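Local coordinates for protein small ribosomal subunit biogenesis GTPase RsgA (Thermotoga maritima, PDB 1U0L) that is a circularly permuted GTPase that probably hydrolyses GTP slowly and assists late maturation of the 30S ribosomal subunit, at residues A[86-97]-A[117-128]. Residues are numbered along the deposited sequence; the frame is centred on the assembly and turned at random.
Sequences DQVILVVTVKMP and ETVMVINKMDLY. With GDP (guanosine-5'-diphosphate), chain E.
Val121 N donates to Leu90 O at 2.6 Å in a nearly straight bond (174°), one rung of a ladder that ends with Asn123 N on Val92 O. Ile89 and Val91 meet Val119 and Val121 on one face, Ile89 CG2 reaching Val121 CG2 at 3.8 Å; on the other, Val92 CG1 lies beside Ile122 CD1 under helices 101-113 and 130-143. The chains run here as neighbouring parallel strands, 87-92 and 117-122, joined by helix 101-113 in a beta-alpha-beta crossover of the P-loop GTPase sheet. Beyond the last ladder bond, the amide of Val94 donates to the phenol oxygen of Tyr128, Val94 N to Tyr128 OH 3.1 Å. Val94 also packs on the ring itself: CG1 anti to the carbonyl carbon (chi1 -44°) leaves CG2 between the backbone N and the carbonyl carbon, over one face, 3.7 Å from the ring centroid in a CH-pi contact, while Lys124 O sits above the centre of the opposite face. Lys95 CB adds an oblique contact to Tyr128 CE1 (3.4 Å). A leucine in place of Tyr128 would probably leave the Val94 amide without its acceptor and CG2 without a flat surface to rest on. The same loop carries the Asn-Lys-Met-Asp guanine-recognition motif. GDP N1 donates to Asp126 OD1, which Ser153 OG also bonds, and GDP N2 to Asp126 OD2, 2.7 Å in each pair. The aliphatic part of Lys124 runs along the base, its CE backed by Pro97 CD (3.4 Å), and its NZ bonds the ribose O4' and Gly179 O of the P-loop.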
ATOM      1  N   ASP A  86      -5.112   2.607  -4.459  1.00 23.78           N
ATOM      2  CA  ASP A  86      -4.637   3.991  -4.434  1.00 25.78           C
ATOM      3  C   ASP A  86      -3.660   4.198  -3.292  1.00 27.80           C
ATOM      4  O   ASP A  86      -2.574   4.725  -3.489  1.00 28.81           O
ATOM      5  CB  ASP A  86      -5.775   4.987  -4.214  1.00 40.44           C
ATOM      6  CG  ASP A  86      -7.020   4.641  -4.978  1.00 45.90           C
ATOM      7  OD1 ASP A  86      -6.900   4.307  -6.174  1.00 51.62           O
ATOM      8  OD2 ASP A  86      -8.119   4.715  -4.386  1.00 45.35           O
ATOM      9  N   GLN A  87      -4.058   3.790  -2.089  1.00 37.60           N
ATOM     10  CA  GLN A  87      -3.221   3.988  -0.913  1.00 35.79           C
ATOM     11  C   GLN A  87      -2.665   2.804  -0.170  1.00 34.99           C
ATOM     12  O   GLN A  87      -3.214   1.701  -0.164  1.00 33.74           O
ATOM     13  CB  GLN A  87      -3.944   4.826   0.136  1.00 33.76           C
ATOM     14  CG  GLN A  87      -3.955   6.289  -0.130  1.00 34.52           C
ATOM     15  CD  GLN A  87      -4.610   7.051   0.988  1.00 34.95           C
ATOM     16  OE1 GLN A  87      -5.664   6.655   1.485  1.00 35.46           O
ATOM     17  NE2 GLN A  87      -3.998   8.158   1.388  1.00 36.35           N
ATOM     18  N   VAL A  88      -1.563   3.110   0.500  1.00 30.64           N
ATOM     19  CA  VAL A  88      -0.842   2.194   1.345  1.00 30.46           C
ATOM     20  C   VAL A  88      -0.842   2.901   2.678  1.00 30.10           C
ATOM     21  O   VAL A  88      -0.361   4.035   2.781  1.00 29.16           O
ATOM     22  CB  VAL A  88       0.596   2.049   0.910  1.00 46.30           C
ATOM     23  CG1 VAL A  88       1.357   1.250   1.949  1.00 48.15           C
ATOM     24  CG2 VAL A  88       0.654   1.384  -0.445  1.00 49.56           C
ATOM     25  N   ILE A  89      -1.427   2.268   3.689  1.00 38.31           N
ATOM     26  CA  ILE A  89      -1.433   2.855   5.022  1.00 33.44           C
ATOM     27  C   ILE A  89      -0.316   2.105   5.696  1.00 31.96           C
ATOM     28  O   ILE A  89      -0.434   0.908   5.969  1.00 32.45           O
ATOM     29  CB  ILE A  89      -2.722   2.582   5.754  1.00 28.93           C
ATOM     30  CG1 ILE A  89      -3.904   3.130   4.951  1.00 30.52           C
ATOM     31  CG2 ILE A  89      -2.651   3.210   7.128  1.00 27.79           C
ATOM     32  CD1 ILE A  89      -3.923   4.655   4.809  1.00 34.46           C
ATOM     33  N   LEU A  90       0.785   2.807   5.923  1.00 21.33           N
ATOM     34  CA  LEU A  90       1.957   2.195   6.523  1.00 20.67           C
ATOM     35  C   LEU A  90       1.947   2.382   8.029  1.00 20.55           C
ATOM     36  O   LEU A  90       2.265   3.457   8.535  1.00 18.67           O
ATOM     37  CB  LEU A  90       3.226   2.802   5.919  1.00 14.68           C
ATOM     38  CG  LEU A  90       4.355   1.814   5.617  1.00 14.39           C
ATOM     39  CD1 LEU A  90       5.683   2.557   5.279  1.00 11.23           C
ATOM     40  CD2 LEU A  90       4.521   0.918   6.823  1.00 10.05           C
ATOM     41  N   VAL A  91       1.556   1.337   8.745  1.00 27.82           N
ATOM     42  CA  VAL A  91       1.527   1.442  10.188  1.00 29.08           C
ATOM     43  C   VAL A  91       2.898   1.080  10.732  1.00 29.53           C
ATOM     44  O   VAL A  91       3.445   0.010  10.461  1.00 31.81           O
ATOM     45  CB  VAL A  91       0.420   0.569  10.794  1.00 14.30           C
ATOM     46  CG1 VAL A  91       0.542   0.531  12.290  1.00 14.31           C
ATOM     47  CG2 VAL A  91      -0.915   1.160  10.439  1.00 13.20           C
ATOM     48  N   VAL A  92       3.447   2.014  11.490  1.00 12.57           N
ATOM     49  CA  VAL A  92       4.768   1.883  12.055  1.00 13.53           C
ATOM     50  C   VAL A  92       4.749   1.921  13.573  1.00 13.16           C
ATOM     51  O   VAL A  92       3.887   2.543  14.188  1.00  7.90           O
ATOM     52  CB  VAL A  92       5.662   3.002  11.486  1.00 35.74           C
ATOM     53  CG1 VAL A  92       6.679   3.461  12.511  1.00 37.23           C
ATOM     54  CG2 VAL A  92       6.341   2.500  10.222  1.00 33.30           C
ATOM     55  N   THR A  93       5.747   1.280  14.165  1.00 37.12           N
ATOM     56  CA  THR A  93       5.858   1.157  15.608  1.00 38.31           C
ATOM     57  C   THR A  93       7.280   1.444  16.086  1.00 39.08           C
ATOM     58  O   THR A  93       8.230   0.849  15.574  1.00 40.99           O
ATOM     59  CB  THR A  93       5.449  -0.285  15.972  1.00 29.18           C
ATOM     60  OG1 THR A  93       4.128  -0.284  16.523  1.00 31.04           O
ATOM     61  CG2 THR A  93       6.428  -0.918  16.897  1.00 31.14           C
ATOM     62  N   VAL A  94       7.454   2.347  17.048  1.00 21.27           N
ATOM     63  CA  VAL A  94       8.823   2.605  17.525  1.00 24.62           C
ATOM     64  C   VAL A  94       9.192   1.638  18.636  1.00 26.11           C
ATOM     65  O   VAL A  94      10.316   1.125  18.687  1.00 25.11           O
ATOM     66  CB  VAL A  94       9.054   4.059  18.076  1.00 23.46           C
ATOM     67  CG1 VAL A  94       8.417   5.072  17.158  1.00 26.20           C
ATOM     68  CG2 VAL A  94       8.544   4.190  19.498  1.00 22.90           C
ATOM     69  N   LYS A  95       8.225   1.391  19.512  1.00 48.85           N
ATOM     70  CA  LYS A  95       8.392   0.512  20.660  1.00 52.05           C
ATOM     71  C   LYS A  95       7.809  -0.829  20.256  1.00 52.69           C
ATOM     72  O   LYS A  95       7.808  -1.164  19.086  1.00 53.64           O
ATOM     73  CB  LYS A  95       7.626   1.105  21.849  1.00 47.69           C
ATOM     74  CG  LYS A  95       8.052   0.699  23.250  1.00 45.92           C
ATOM     75  CD  LYS A  95       7.081   1.358  24.235  1.00 50.71           C
ATOM     76  CE  LYS A  95       7.294   0.958  25.682  1.00 54.94           C
ATOM     77  NZ  LYS A  95       8.566   1.483  26.257  1.00 59.21           N
ATOM     78  N   MET A  96       7.297  -1.580  21.224  1.00 85.74           N
ATOM     79  CA  MET A  96       6.733  -2.895  20.964  1.00 86.89           C
ATOM     80  C   MET A  96       7.174  -3.512  19.637  1.00 86.30           C
ATOM     81  O   MET A  96       8.321  -3.932  19.530  1.00 90.35           O
ATOM     82  CB  MET A  96       5.216  -2.856  21.091  1.00 58.52           C
ATOM     83  CG  MET A  96       4.748  -2.916  22.531  1.00 63.74           C
ATOM     84  SD  MET A  96       5.613  -4.190  23.477  1.00 67.50           S
ATOM     85  CE  MET A  96       6.687  -3.131  24.505  1.00 67.88           C
ATOM     86  N   PRO A  97       6.305  -3.575  18.609  1.00 49.45           N
ATOM     87  CA  PRO A  97       7.029  -4.258  17.453  1.00 47.36           C
ATOM     88  C   PRO A  97       8.388  -3.746  16.954  1.00 46.49           C
ATOM     89  O   PRO A  97       9.092  -4.480  16.269  1.00 52.19           O
ATOM     90  CB  PRO A  97       5.963  -4.211  16.372  1.00 17.41           C
ATOM     91  CG  PRO A  97       4.704  -4.430  17.182  1.00 20.01           C
ATOM     92  CD  PRO A  97       4.909  -3.552  18.426  1.00 17.82           C
ATOM     93  N   GLU A 117      -0.269   6.206  -3.242  1.00 29.82           N
ATOM     94  CA  GLU A 117      -0.132   7.263  -2.265  1.00 33.51           C
ATOM     95  C   GLU A 117       0.170   6.480  -0.991  1.00 34.11           C
ATOM     96  O   GLU A 117      -0.363   5.386  -0.795  1.00 35.55           O
ATOM     97  CB  GLU A 117      -1.456   8.007  -2.095  1.00 67.47           C
ATOM     98  CG  GLU A 117      -1.877   8.822  -3.283  1.00 74.81           C
ATOM     99  CD  GLU A 117      -0.983  10.019  -3.481  1.00 81.65           C
ATOM    100  OE1 GLU A 117       0.226   9.825  -3.726  1.00 85.42           O
ATOM    101  OE2 GLU A 117      -1.490  11.158  -3.386  1.00 83.41           O
ATOM    102  N   THR A 118       1.030   7.017  -0.138  1.00 35.80           N
ATOM    103  CA  THR A 118       1.336   6.351   1.113  1.00 33.58           C
ATOM    104  C   THR A 118       1.097   7.262   2.298  1.00 33.96           C
ATOM    105  O   THR A 118       1.491   8.426   2.284  1.00 34.45           O
ATOM    106  CB  THR A 118       2.790   5.870   1.160  1.00 33.87           C
ATOM    107  OG1 THR A 118       2.880   4.595   0.517  1.00 34.40           O
ATOM    108  CG2 THR A 118       3.272   5.745   2.598  1.00 32.58           C
ATOM    109  N   VAL A 119       0.425   6.732   3.312  1.00 32.15           N
ATOM    110  CA  VAL A 119       0.185   7.485   4.529  1.00 31.45           C
ATOM    111  C   VAL A 119       0.817   6.716   5.677  1.00 31.17           C
ATOM    112  O   VAL A 119       0.397   5.606   6.008  1.00 32.00           O
ATOM    113  CB  VAL A 119      -1.295   7.674   4.779  1.00 32.61           C
ATOM    114  CG1 VAL A 119      -1.521   8.200   6.185  1.00 33.00           C
ATOM    115  CG2 VAL A 119      -1.832   8.648   3.765  1.00 33.41           C
ATOM    116  N   MET A 120       1.852   7.310   6.260  1.00 32.94           N
ATOM    117  CA  MET A 120       2.590   6.702   7.363  1.00 30.33           C
ATOM    118  C   MET A 120       1.862   6.927   8.678  1.00 29.89           C
ATOM    119  O   MET A 120       1.498   8.060   9.014  1.00 29.35           O
ATOM    120  CB  MET A 120       4.004   7.297   7.430  1.00 27.43           C
ATOM    121  CG  MET A 120       4.907   6.682   8.493  1.00 26.93           C
ATOM    122  SD  MET A 120       6.664   7.162   8.363  1.00 23.86           S
ATOM    123  CE  MET A 120       7.017   6.653   6.643  1.00  9.43           C
ATOM    124  N   VAL A 121       1.635   5.848   9.417  1.00 28.41           N
ATOM    125  CA  VAL A 121       0.951   5.966  10.704  1.00 26.95           C
ATOM    126  C   VAL A 121       1.755   5.427  11.896  1.00 28.10           C
ATOM    127  O   VAL A 121       1.898   4.215  12.052  1.00 27.84           O
ATOM    128  CB  VAL A 121      -0.415   5.224  10.710  1.00 19.45           C
ATOM    129  CG1 VAL A 121      -1.053   5.396  12.070  1.00 18.49           C
ATOM    130  CG2 VAL A 121      -1.339   5.736   9.601  1.00 11.70           C
ATOM    131  N   ILE A 122       2.276   6.322  12.732  1.00 22.95           N
ATOM    132  CA  ILE A 122       3.017   5.907  13.929  1.00 20.17           C
ATOM    133  C   ILE A 122       1.948   5.513  14.949  1.00 22.00           C
ATOM    134  O   ILE A 122       1.305   6.380  15.550  1.00 22.13           O
ATOM    135  CB  ILE A 122       3.813   7.067  14.565  1.00 22.16           C
ATOM    136  CG1 ILE A 122       4.648   7.803  13.513  1.00 18.76           C
ATOM    137  CG2 ILE A 122       4.679   6.516  15.718  1.00 17.80           C
ATOM    138  CD1 ILE A 122       5.957   7.164  13.249  1.00 24.54           C
ATOM    139  N   ASN A 123       1.764   4.219  15.165  1.00 29.06           N
ATOM    140  CA  ASN A 123       0.737   3.749  16.097  1.00 28.65           C
ATOM    141  C   ASN A 123       1.200   3.447  17.544  1.00 29.56           C
ATOM    142  O   ASN A 123       2.388   3.506  17.862  1.00 27.40           O
ATOM    143  CB  ASN A 123       0.080   2.502  15.500  1.00 20.58           C
ATOM    144  CG  ASN A 123      -1.164   2.076  16.256  1.00 21.92           C
ATOM    145  OD1 ASN A 123      -1.429   0.872  16.402  1.00 20.97           O
ATOM    146  ND2 ASN A 123      -1.940   3.058  16.733  1.00 17.89           N
ATOM    147  N   LYS A 124       0.243   3.126  18.413  1.00 29.20           N
ATOM    148  CA  LYS A 124       0.540   2.785  19.805  1.00 29.49           C
ATOM    149  C   LYS A 124       1.139   3.945  20.596  1.00 31.76           C
ATOM    150  O   LYS A 124       1.958   3.732  21.490  1.00 30.45           O
ATOM    151  CB  LYS A 124       1.520   1.604  19.876  1.00 18.35           C
ATOM    152  CG  LYS A 124       1.048   0.295  19.252  1.00 16.63           C
ATOM    153  CD  LYS A 124       1.668  -0.890  19.994  1.00 15.80           C
ATOM    154  CE  LYS A 124       1.880  -2.130  19.122  1.00 13.89           C
ATOM    155  NZ  LYS A 124       0.629  -2.834  18.836  1.00 12.54           N
ATOM    156  N   MET A 125       0.736   5.168  20.272  1.00 37.25           N
ATOM    157  CA  MET A 125       1.271   6.333  20.957  1.00 35.69           C
ATOM    158  C   MET A 125       0.993   6.287  22.452  1.00 37.59           C
ATOM    159  O   MET A 125       1.785   6.783  23.258  1.00 38.43           O
ATOM    160  CB  MET A 125       0.676   7.608  20.370  1.00 18.84           C
ATOM    161  CG  MET A 125       1.057   7.884  18.917  1.00 15.21           C
ATOM    162  SD  MET A 125       2.746   8.458  18.650  1.00 10.42           S
ATOM    163  CE  MET A 125       2.707   9.949  19.599  1.00  1.90           C
ATOM    164  N   ASP A 126      -0.127   5.678  22.822  1.00 34.74           N
ATOM    165  CA  ASP A 126      -0.514   5.599  24.225  1.00 36.70           C
ATOM    166  C   ASP A 126       0.497   4.861  25.080  1.00 38.36           C
ATOM    167  O   ASP A 126       0.489   4.976  26.304  1.00 38.79           O
ATOM    168  CB  ASP A 126      -1.869   4.910  24.365  1.00 26.75           C
ATOM    169  CG  ASP A 126      -1.855   3.500  23.820  1.00 29.29           C
ATOM    170  OD1 ASP A 126      -1.888   3.350  22.581  1.00 31.47           O
ATOM    171  OD2 ASP A 126      -1.792   2.544  24.622  1.00 28.10           O
ATOM    172  N   LEU A 127       1.376   4.111  24.431  1.00 44.81           N
ATOM    173  CA  LEU A 127       2.375   3.313  25.133  1.00 45.87           C
ATOM    174  C   LEU A 127       3.723   4.000  25.314  1.00 47.16           C
ATOM    175  O   LEU A 127       4.525   3.590  26.149  1.00 49.28           O
ATOM    176  CB  LEU A 127       2.600   2.019  24.355  1.00 32.88           C
ATOM    177  CG  LEU A 127       2.348   0.643  24.958  1.00 33.96           C
ATOM    178  CD1 LEU A 127       0.907   0.515  25.431  1.00 33.77           C
ATOM    179  CD2 LEU A 127       2.666  -0.401  23.889  1.00 35.48           C
ATOM    180  N   TYR A 128       3.965   5.048  24.539  1.00 30.84           N
ATOM    181  CA  TYR A 128       5.247   5.731  24.555  1.00 30.14           C
ATOM    182  C   TYR A 128       5.601   6.664  25.692  1.00 30.52           C
ATOM    183  O   TYR A 128       4.830   7.546  26.040  1.00 30.29           O
ATOM    184  CB  TYR A 128       5.416   6.481  23.243  1.00 28.00           C
ATOM    185  CG  TYR A 128       5.270   5.599  22.029  1.00 27.28           C
ATOM    186  CD1 TYR A 128       5.399   4.210  22.130  1.00 26.41           C
ATOM    187  CD2 TYR A 128       5.032   6.152  20.771  1.00 25.03           C
ATOM    188  CE1 TYR A 128       5.293   3.392  21.008  1.00 25.09           C
ATOM    189  CE2 TYR A 128       4.930   5.347  19.644  1.00 25.24           C
ATOM    190  CZ  TYR A 128       5.060   3.963  19.770  1.00 24.94           C
ATOM    191  OH  TYR A 128       4.967   3.155  18.658  1.00 23.53           O
TER
HETATM  192  PB  GDP E 299      -1.469  -6.431  13.394  1.00 27.89           P
HETATM  193  O1B GDP E 299      -0.662  -5.277  12.881  1.00 28.31           O
HETATM  194  O2B GDP E 299      -0.787  -7.777  13.206  1.00 31.29           O
HETATM  195  O3B GDP E 299      -2.903  -6.473  12.822  1.00 29.58           O
HETATM  196  O3A GDP E 299      -1.612  -6.204  15.041  1.00 26.58           O
HETATM  197  PA  GDP E 299      -2.895  -6.217  15.945  1.00 30.77           P
HETATM  198  O1A GDP E 299      -3.457  -7.596  16.078  1.00 27.96           O
HETATM  199  O2A GDP E 299      -3.890  -5.170  15.461  1.00 27.51           O
HETATM  200  O5' GDP E 299      -2.341  -5.696  17.377  1.00 31.03           O
HETATM  201  C5' GDP E 299      -1.382  -6.488  18.083  1.00 31.21           C
HETATM  202  C4' GDP E 299      -1.540  -6.305  19.562  1.00 30.14           C
HETATM  203  O4' GDP E 299      -1.238  -4.919  19.847  1.00 29.63           O
HETATM  204  C3' GDP E 299      -2.943  -6.652  20.159  1.00 30.25           C
HETATM  205  O3' GDP E 299      -2.693  -7.530  21.352  1.00 28.14           O
HETATM  206  C2' GDP E 299      -3.529  -5.298  20.579  1.00 29.31           C
HETATM  207  O2' GDP E 299      -4.232  -5.460  21.805  1.00 30.23           O
HETATM  208  C1' GDP E 299      -2.273  -4.347  20.594  1.00 29.33           C
HETATM  209  N9  GDP E 299      -2.464  -2.884  20.001  1.00 26.31           N
HETATM  210  C8  GDP E 299      -2.802  -2.569  18.721  1.00 27.92           C
HETATM  211  N7  GDP E 299      -2.858  -1.232  18.556  1.00 25.93           N
HETATM  212  C5  GDP E 299      -2.533  -0.695  19.794  1.00 25.96           C
HETATM  213  C6  GDP E 299      -2.430   0.665  20.215  1.00 27.37           C
HETATM  214  O6  GDP E 299      -2.611   1.662  19.512  1.00 29.32           O
HETATM  215  N1  GDP E 299      -2.077   0.816  21.572  1.00 27.95           N
HETATM  216  C2  GDP E 299      -1.856  -0.266  22.410  1.00 27.07           C
HETATM  217  N2  GDP E 299      -1.531  -0.010  23.689  1.00 25.00           N
HETATM  218  N3  GDP E 299      -1.954  -1.556  22.001  1.00 26.66           N
HETATM  219  C4  GDP E 299      -2.296  -1.693  20.696  1.00 24.65           C